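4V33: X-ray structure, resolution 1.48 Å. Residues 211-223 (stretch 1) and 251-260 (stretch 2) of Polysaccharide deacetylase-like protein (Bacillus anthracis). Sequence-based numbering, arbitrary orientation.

Stretch 1, residues 211-223: NMNAFHVLQKLKD
Stretch 2 251-260: KEMVDSGIFS

No direct hydrogen bond joins these two stretches; the polar links between them run through two waters, both held by the E252 carboxylate. Water 1 donates to E252 OE2 at 2.5 Å and lies 2.8 Å from H216 NE2, while water 2 donates to E252 OE2 at 3.0 Å and accepts from Q219 NE2 at 3.1 Å. One carboxylate oxygen thus is linked through the waters to two side chains about one helical turn apart on the exposed flank of stretch 1. The rest is mostly apolar packing, with a few carbon-to-oxygen contacts, and 518 Å² is buried over both sides.

Stretch 1 is helical through L221, with i to i+4 bonds from F215 N to N211 O (3.0 Å) through to K222 N to L218 O (3.0 Å); K222 then leaves helical geometry at phi/psi -60/132. Stretch 2 enters as the last part of a helix, turns, and becomes a strand at F259. The two helix axes run in broadly the same direction, 30° apart, and approach to 11.1 Å. The CA atoms that come nearest across the contact are those of F215 and M253, 6.9 Å apart.

F215 (chi1 t, chi2 51°) is the centre of the contact and has the largest covered area, 102 Å². M253 (m, t, p) lays its CG over one ring face, 4.1 Å from the centroid and 16° off the normal, a CH-pi contact. The ring edge meets oxygens instead: F215 CE1 is 3.4 Å from S256 OG and F215 CE2 is 3.5 Å from E252 OE2, an arrangement that suits the weakly positive rim of an aromatic ring. E252 gets there with an extended chain (t, t). F215 CB packs against F259 CE1 at 3.8 Å. M212, in an m, m, m rotamer, brings its sulfur to the other methionine, M212 SD to M253 SD at 3.8 Å.

Farther along the stretch 1 helix the partner is I258, a loop residue (m, t) whose CA-to-CB bond points toward stretch 1. Its CG2 packs on L218 CD1 at 3.9 Å, and its CD1 meets F215 CE1 at 4.1 Å and the aliphatic Q219 CG at 3.8 Å. L218 (m, t) also reaches F259, CD1 to CZ at 4.3 Å; F259 is at phi/psi -101/139 with chi1 m.

The turn that presents I258 is fixed internally. S256 OG (chi1 p) donates to M253 O at 2.8 Å and accepts from I258 N at 3.0 Å with a 157° angle, and F259 N bonds M253 O at 3.2 Å. G257 has phi/psi 84/-2, where a CB would jam against the preceding carbonyl oxygen.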

ATOM      1  N   ASN A 211     -11.292   7.732 -17.613  1.00 14.12           N
ATOM      2  CA  ASN A 211     -10.354   7.818 -16.498  1.00 14.06           C
ATOM      3  C   ASN A 211      -9.442   9.043 -16.606  1.00 14.15           C
ATOM      4  O   ASN A 211      -8.801   9.433 -15.629  1.00 14.95           O
ATOM      5  CB  ASN A 211      -9.542   6.529 -16.343  1.00 14.35           C
ATOM      6  CG  ASN A 211     -10.340   5.400 -15.686  1.00 14.79           C
ATOM      7  OD1 ASN A 211      -9.766   4.420 -15.229  1.00 15.49           O
ATOM      8  ND2 ASN A 211     -11.659   5.532 -15.640  1.00 15.00           N
ATOM      9  N   MET A 212      -9.404   9.674 -17.777  1.00 15.26           N
ATOM     10  CA  MET A 212      -8.758  10.985 -17.879  1.00 15.51           C
ATOM     11  C   MET A 212      -9.431  12.018 -16.968  1.00 15.60           C
ATOM     12  O   MET A 212      -8.783  12.970 -16.533  1.00 17.23           O
ATOM     13  CB  MET A 212      -8.707  11.487 -19.327  1.00 18.42           C
ATOM     14  CG  MET A 212      -7.734  10.711 -20.211  1.00 17.04           C
ATOM     15  SD  MET A 212      -6.014  10.881 -19.679  1.00 19.97           S
ATOM     16  CE  MET A 212      -5.618  12.501 -20.332  1.00 22.72           C
ATOM     17  N   ASN A 213     -10.718  11.831 -16.675  1.00 16.20           N
ATOM     18  CA  ASN A 213     -11.389  12.693 -15.692  1.00 17.07           C
ATOM     19  C   ASN A 213     -10.795  12.527 -14.298  1.00 13.91           C
ATOM     20  O   ASN A 213     -10.619  13.511 -13.572  1.00 16.99           O
ATOM     21  CB  ASN A 213     -12.891  12.407 -15.631  1.00 15.65           C
ATOM     22  CG  ASN A 213     -13.605  12.766 -16.916  1.00 17.40           C
ATOM     23  OD1 ASN A 213     -13.222  13.707 -17.614  1.00 21.85           O
ATOM     24  ND2 ASN A 213     -14.650  12.012 -17.238  1.00 16.64           N
ATOM     25  N   ALA A 214     -10.494  11.283 -13.921  1.00 14.04           N
ATOM     26  CA  ALA A 214      -9.854  11.019 -12.635  1.00 14.20           C
ATOM     27  C   ALA A 214      -8.469  11.647 -12.587  1.00 14.83           C
ATOM     28  O   ALA A 214      -8.093  12.264 -11.598  1.00 15.97           O
ATOM     29  CB  ALA A 214      -9.773   9.520 -12.369  1.00 14.51           C
ATOM     30  N   PHE A 215      -7.716  11.484 -13.672  1.00 14.43           N
ATOM     31  CA  PHE A 215      -6.409  12.107 -13.821  1.00 15.14           C
ATOM     32  C   PHE A 215      -6.475  13.617 -13.579  1.00 16.97           C
ATOM     33  O   PHE A 215      -5.706  14.170 -12.788  1.00 16.50           O
ATOM     34  CB  PHE A 215      -5.880  11.780 -15.227  1.00 17.67           C
ATOM     35  CG  PHE A 215      -4.600  12.474 -15.592  1.00 16.19           C
ATOM     36  CD1 PHE A 215      -3.495  12.435 -14.751  1.00 16.73           C
ATOM     37  CD2 PHE A 215      -4.491  13.135 -16.808  1.00 19.99           C
ATOM     38  CE1 PHE A 215      -2.318  13.069 -15.101  1.00 18.76           C
ATOM     39  CE2 PHE A 215      -3.311  13.772 -17.166  1.00 22.05           C
ATOM     40  CZ  PHE A 215      -2.222  13.735 -16.313  1.00 21.66           C
ATOM     41  N   HIS A 216      -7.404  14.282 -14.252  1.00 17.03           N
ATOM     42  CA  HIS A 216      -7.552  15.724 -14.105  1.00 17.88           C
ATOM     43  C   HIS A 216      -7.936  16.137 -12.685  1.00 16.51           C
ATOM     44  O   HIS A 216      -7.468  17.160 -12.190  1.00 17.84           O
ATOM     45  CB  HIS A 216      -8.568  16.252 -15.118  1.00 18.01           C
ATOM     46  CG  HIS A 216      -8.127  16.096 -16.538  1.00 20.09           C
ATOM     47  ND1 HIS A 216      -9.013  15.927 -17.579  1.00 22.65           N
ATOM     48  CD2 HIS A 216      -6.891  16.088 -17.091  1.00 21.58           C
ATOM     49  CE1 HIS A 216      -8.343  15.813 -18.712  1.00 23.10           C
ATOM     50  NE2 HIS A 216      -7.052  15.907 -18.444  1.00 23.29           N
ATOM     51  N   VAL A 217      -8.782  15.346 -12.031  1.00 17.08           N
ATOM     52  CA  VAL A 217      -9.163  15.626 -10.645  1.00 14.91           C
ATOM     53  C   VAL A 217      -7.942  15.501  -9.737  1.00 15.49           C
ATOM     54  O   VAL A 217      -7.708  16.338  -8.861  1.00 17.66           O
ATOM     55  CB  VAL A 217     -10.276  14.674 -10.169  1.00 15.82           C
ATOM     56  CG1 VAL A 217     -10.393  14.688  -8.651  1.00 16.37           C
ATOM     57  CG2 VAL A 217     -11.611  15.040 -10.825  1.00 18.59           C
ATOM     58  N   LEU A 218      -7.153  14.453  -9.950  1.00 17.04           N
ATOM     59  CA  LEU A 218      -5.940  14.276  -9.157  1.00 17.64           C
ATOM     60  C   LEU A 218      -4.908  15.394  -9.387  1.00 17.24           C
ATOM     61  O   LEU A 218      -4.248  15.846  -8.441  1.00 17.72           O
ATOM     62  CB  LEU A 218      -5.339  12.887  -9.394  1.00 15.11           C
ATOM     63  CG  LEU A 218      -6.201  11.727  -8.884  1.00 15.32           C
ATOM     64  CD1 LEU A 218      -5.560  10.387  -9.269  1.00 16.82           C
ATOM     65  CD2 LEU A 218      -6.406  11.823  -7.371  1.00 17.85           C
ATOM     66  N   GLN A 219      -4.784  15.858 -10.628  1.00 17.06           N
ATOM     67  CA  GLN A 219      -3.914  16.997 -10.920  1.00 18.28           C
ATOM     68  C   GLN A 219      -4.371  18.253 -10.178  1.00 20.81           C
ATOM     69  O   GLN A 219      -3.553  19.026  -9.678  1.00 22.68           O
ATOM     70  CB  GLN A 219      -3.891  17.296 -12.416  1.00 23.24           C
ATOM     71  CG  GLN A 219      -3.117  16.299 -13.244  1.00 22.20           C
ATOM     72  CD  GLN A 219      -3.083  16.697 -14.701  1.00 25.47           C
ATOM     73  OE1 GLN A 219      -4.125  16.805 -15.344  1.00 28.90           O
ATOM     74  NE2 GLN A 219      -1.890  16.946 -15.221  1.00 28.54           N
ATOM     75  N   LYS A 220      -5.684  18.447 -10.114  1.00 20.89           N
ATOM     76  CA  LYS A 220      -6.242  19.605  -9.428  1.00 22.24           C
ATOM     77  C   LYS A 220      -5.935  19.563  -7.932  1.00 21.69           C
ATOM     78  O   LYS A 220      -5.511  20.562  -7.350  1.00 23.05           O
ATOM     79  CB  LYS A 220      -7.752  19.679  -9.652  1.00 22.67           C
ATOM     80  CG  LYS A 220      -8.432  20.802  -8.883  1.00 25.62           C
ATOM     81  CD  LYS A 220      -9.941  20.756  -9.048  1.00 26.86           C
ATOM     82  CE  LYS A 220     -10.615  21.800  -8.158  1.00 33.39           C
ATOM     83  NZ  LYS A 220     -12.098  21.744  -8.264  1.00 35.86           N
ATOM     84  N   LEU A 221      -6.148  18.402  -7.317  1.00 19.48           N
ATOM     85  CA  LEU A 221      -5.988  18.273  -5.871  1.00 19.85           C
ATOM     86  C   LEU A 221      -4.525  18.264  -5.446  1.00 19.56           C
ATOM     87  O   LEU A 221      -4.195  18.600  -4.306  1.00 20.01           O
ATOM     88  CB  LEU A 221      -6.702  17.016  -5.361  1.00 17.23           C
ATOM     89  CG  LEU A 221      -8.230  17.065  -5.476  1.00 20.92           C
ATOM     90  CD1 LEU A 221      -8.859  15.757  -5.014  1.00 19.55           C
ATOM     91  CD2 LEU A 221      -8.786  18.238  -4.688  1.00 26.19           C
ATOM     92  N   LYS A 222      -3.654  17.871  -6.369  1.00 22.30           N
ATOM     93  CA  LYS A 222      -2.223  17.847  -6.109  1.00 21.71           C
ATOM     94  C   LYS A 222      -1.716  19.237  -5.752  1.00 25.92           C
ATOM     95  O   LYS A 222      -2.035  20.217  -6.427  1.00 25.40           O
ATOM     96  CB  LYS A 222      -1.472  17.298  -7.326  1.00 24.45           C
ATOM     97  CG  LYS A 222       0.046  17.268  -7.169  1.00 24.07           C
ATOM     98  CD  LYS A 222       0.682  16.538  -8.349  1.00 32.19           C
ATOM     99  CE  LYS A 222       2.201  16.601  -8.302  1.00 42.39           C
ATOM    100  NZ  LYS A 222       2.755  15.891  -7.119  1.00 46.58           N
ATOM    101  N   ASP A 223      -0.940  19.317  -4.674  1.00 24.71           N
ATOM    102  CA  ASP A 223      -0.301  20.573  -4.276  1.00 25.32           C
ATOM    103  C   ASP A 223       0.957  20.301  -3.450  1.00 24.45           C
ATOM    104  O   ASP A 223       1.469  19.182  -3.461  1.00 28.78           O
ATOM    105  CB  ASP A 223      -1.280  21.505  -3.545  1.00 29.03           C
ATOM    106  CG  ASP A 223      -1.797  20.933  -2.229  1.00 28.82           C
ATOM    107  OD1 ASP A 223      -1.170  20.020  -1.649  1.00 32.36           O
ATOM    108  OD2 ASP A 223      -2.839  21.427  -1.756  1.00 34.82           O
ATOM    109  N   LYS A 251       0.714   8.156 -21.816  1.00 20.78           N
ATOM    110  CA  LYS A 251       1.988   8.840 -21.641  1.00 24.37           C
ATOM    111  C   LYS A 251       1.832  10.073 -20.750  1.00 26.49           C
ATOM    112  O   LYS A 251       2.675  10.337 -19.899  1.00 24.00           O
ATOM    113  CB  LYS A 251       2.619   9.177 -22.995  1.00 27.26           C
ATOM    114  CG  LYS A 251       3.276   7.967 -23.665  1.00 37.32           C
ATOM    115  CD  LYS A 251       3.757   8.288 -25.075  1.00 43.35           C
ATOM    116  CE  LYS A 251       4.753   7.249 -25.583  1.00 50.75           C
ATOM    117  NZ  LYS A 251       4.200   5.866 -25.568  1.00 52.54           N
ATOM    118  N   GLU A 252       0.735  10.802 -20.914  1.00 24.11           N
ATOM    119  CA  GLU A 252       0.465  11.957 -20.063  1.00 24.17           C
ATOM    120  C   GLU A 252       0.284  11.523 -18.604  1.00 21.11           C
ATOM    121  O   GLU A 252       0.823  12.143 -17.681  1.00 23.00           O
ATOM    122  CB  GLU A 252      -0.775  12.699 -20.565  1.00 27.29           C
ATOM    123  CG  GLU A 252      -1.030  14.040 -19.913  1.00 39.29           C
ATOM    124  CD  GLU A 252      -2.185  14.788 -20.564  1.00 37.29           C
ATOM    125  OE1 GLU A 252      -2.588  14.410 -21.684  1.00 37.12           O
ATOM    126  OE2 GLU A 252      -2.688  15.753 -19.954  1.00 54.10           O
ATOM    127  N   MET A 253      -0.467  10.448 -18.400  1.00 18.98           N
ATOM    128  CA  MET A 253      -0.744   9.950 -17.054  1.00 17.22           C
ATOM    129  C   MET A 253       0.527   9.474 -16.367  1.00 19.38           C
ATOM    130  O   MET A 253       0.758   9.766 -15.195  1.00 20.01           O
ATOM    131  CB  MET A 253      -1.766   8.815 -17.115  1.00 16.99           C
ATOM    132  CG  MET A 253      -3.153   9.287 -17.503  1.00 15.59           C
ATOM    133  SD  MET A 253      -4.233   7.948 -18.044  1.00 18.90           S
ATOM    134  CE  MET A 253      -4.683   7.249 -16.465  1.00 25.72           C
ATOM    135  N   VAL A 254       1.353   8.742 -17.103  1.00 19.43           N
ATOM    136  CA  VAL A 254       2.604   8.241 -16.552  1.00 20.27           C
ATOM    137  C   VAL A 254       3.635   9.357 -16.359  1.00 23.00           C
ATOM    138  O   VAL A 254       4.266   9.451 -15.306  1.00 23.43           O
ATOM    139  CB  VAL A 254       3.176   7.109 -17.427  1.00 20.88           C
ATOM    140  CG1 VAL A 254       4.583   6.748 -16.987  1.00 25.29           C
ATOM    141  CG2 VAL A 254       2.262   5.896 -17.365  1.00 21.67           C
ATOM    142  N   ASP A 255       3.799  10.217 -17.363  1.00 23.30           N
ATOM    143  CA  ASP A 255       4.818  11.267 -17.281  1.00 23.40           C
ATOM    144  C   ASP A 255       4.558  12.260 -16.145  1.00 24.39           C
ATOM    145  O   ASP A 255       5.497  12.881 -15.633  1.00 26.06           O
ATOM    146  CB  ASP A 255       4.955  12.021 -18.607  1.00 27.47           C
ATOM    147  CG  ASP A 255       5.553  11.169 -19.714  1.00 31.78           C
ATOM    148  OD1 ASP A 255       6.004  10.032 -19.440  1.00 32.99           O
ATOM    149  OD2 ASP A 255       5.574  11.647 -20.866  1.00 35.04           O
ATOM    150  N   SER A 256       3.294  12.402 -15.752  1.00 23.02           N
ATOM    151  CA  SER A 256       2.911  13.327 -14.681  1.00 21.53           C
ATOM    152  C   SER A 256       3.414  12.866 -13.321  1.00 22.84           C
ATOM    153  O   SER A 256       3.436  13.643 -12.367  1.00 23.91           O
ATOM    154  CB  SER A 256       1.389  13.462 -14.605  1.00 19.15           C
ATOM    155  OG  SER A 256       0.802  12.282 -14.068  1.00 19.56           O
ATOM    156  N   GLY A 257       3.785  11.593 -13.232  1.00 23.90           N
ATOM    157  CA  GLY A 257       4.179  10.998 -11.970  1.00 23.75           C
ATOM    158  C   GLY A 257       3.000  10.504 -11.153  1.00 23.77           C
ATOM    159  O   GLY A 257       3.182   9.934 -10.079  1.00 24.79           O
ATOM    160  N   ILE A 258       1.787  10.717 -11.655  1.00 17.99           N
ATOM    161  CA  ILE A 258       0.592  10.338 -10.907  1.00 18.43           C
ATOM    162  C   ILE A 258       0.218   8.871 -11.111  1.00 17.79           C
ATOM    163  O   ILE A 258      -0.102   8.171 -10.159  1.00 17.90           O
ATOM    164  CB  ILE A 258      -0.614  11.271 -11.224  1.00 17.07           C
ATOM    165  CG1 ILE A 258      -0.295  12.701 -10.768  1.00 20.55           C
ATOM    166  CG2 ILE A 258      -1.887  10.777 -10.538  1.00 17.53           C
ATOM    167  CD1 ILE A 258      -1.365  13.719 -11.149  1.00 24.51           C
ATOM    168  N   PHE A 259       0.265   8.389 -12.348  1.00 15.61           N
ATOM    169  CA  PHE A 259      -0.212   7.040 -12.601  1.00 16.02           C
ATOM    170  C   PHE A 259       0.857   5.972 -12.736  1.00 15.45           C
ATOM    171  O   PHE A 259       1.902   6.181 -13.351  1.00 19.32           O
ATOM    172  CB  PHE A 259      -1.129   7.006 -13.823  1.00 15.98           C
ATOM    173  CG  PHE A 259      -2.548   7.360 -13.509  1.00 15.52           C
ATOM    174  CD1 PHE A 259      -2.954   8.680 -13.501  1.00 17.87           C
ATOM    175  CD2 PHE A 259      -3.474   6.371 -13.197  1.00 15.26           C
ATOM    176  CE1 PHE A 259      -4.261   9.021 -13.191  1.00 17.08           C
ATOM    177  CE2 PHE A 259      -4.784   6.703 -12.884  1.00 16.00           C
ATOM    178  CZ  PHE A 259      -5.176   8.036 -12.890  1.00 15.96           C
ATOM    179  N   SER A 260       0.552   4.827 -12.139  1.00 14.93           N
ATOM    180  CA  SER A 260       1.276   3.591 -12.393  1.00 16.28           C
ATOM    181  C   SER A 260       0.382   2.765 -13.316  1.00 15.21           C
ATOM    182  O   SER A 260      -0.749   2.439 -12.962  1.00 15.02           O
ATOM    183  CB  SER A 260       1.489   2.848 -11.083  1.00 17.40           C
ATOM    184  OG  SER A 260       2.110   1.595 -11.300  1.00 19.00           O
TER
HETATM  185  O   HOH W   1      -5.110  16.089 -20.508  0.91 32.31           O
HETATM  186  O   HOH W   2      -0.636  16.732 -18.047  1.00 52.04           O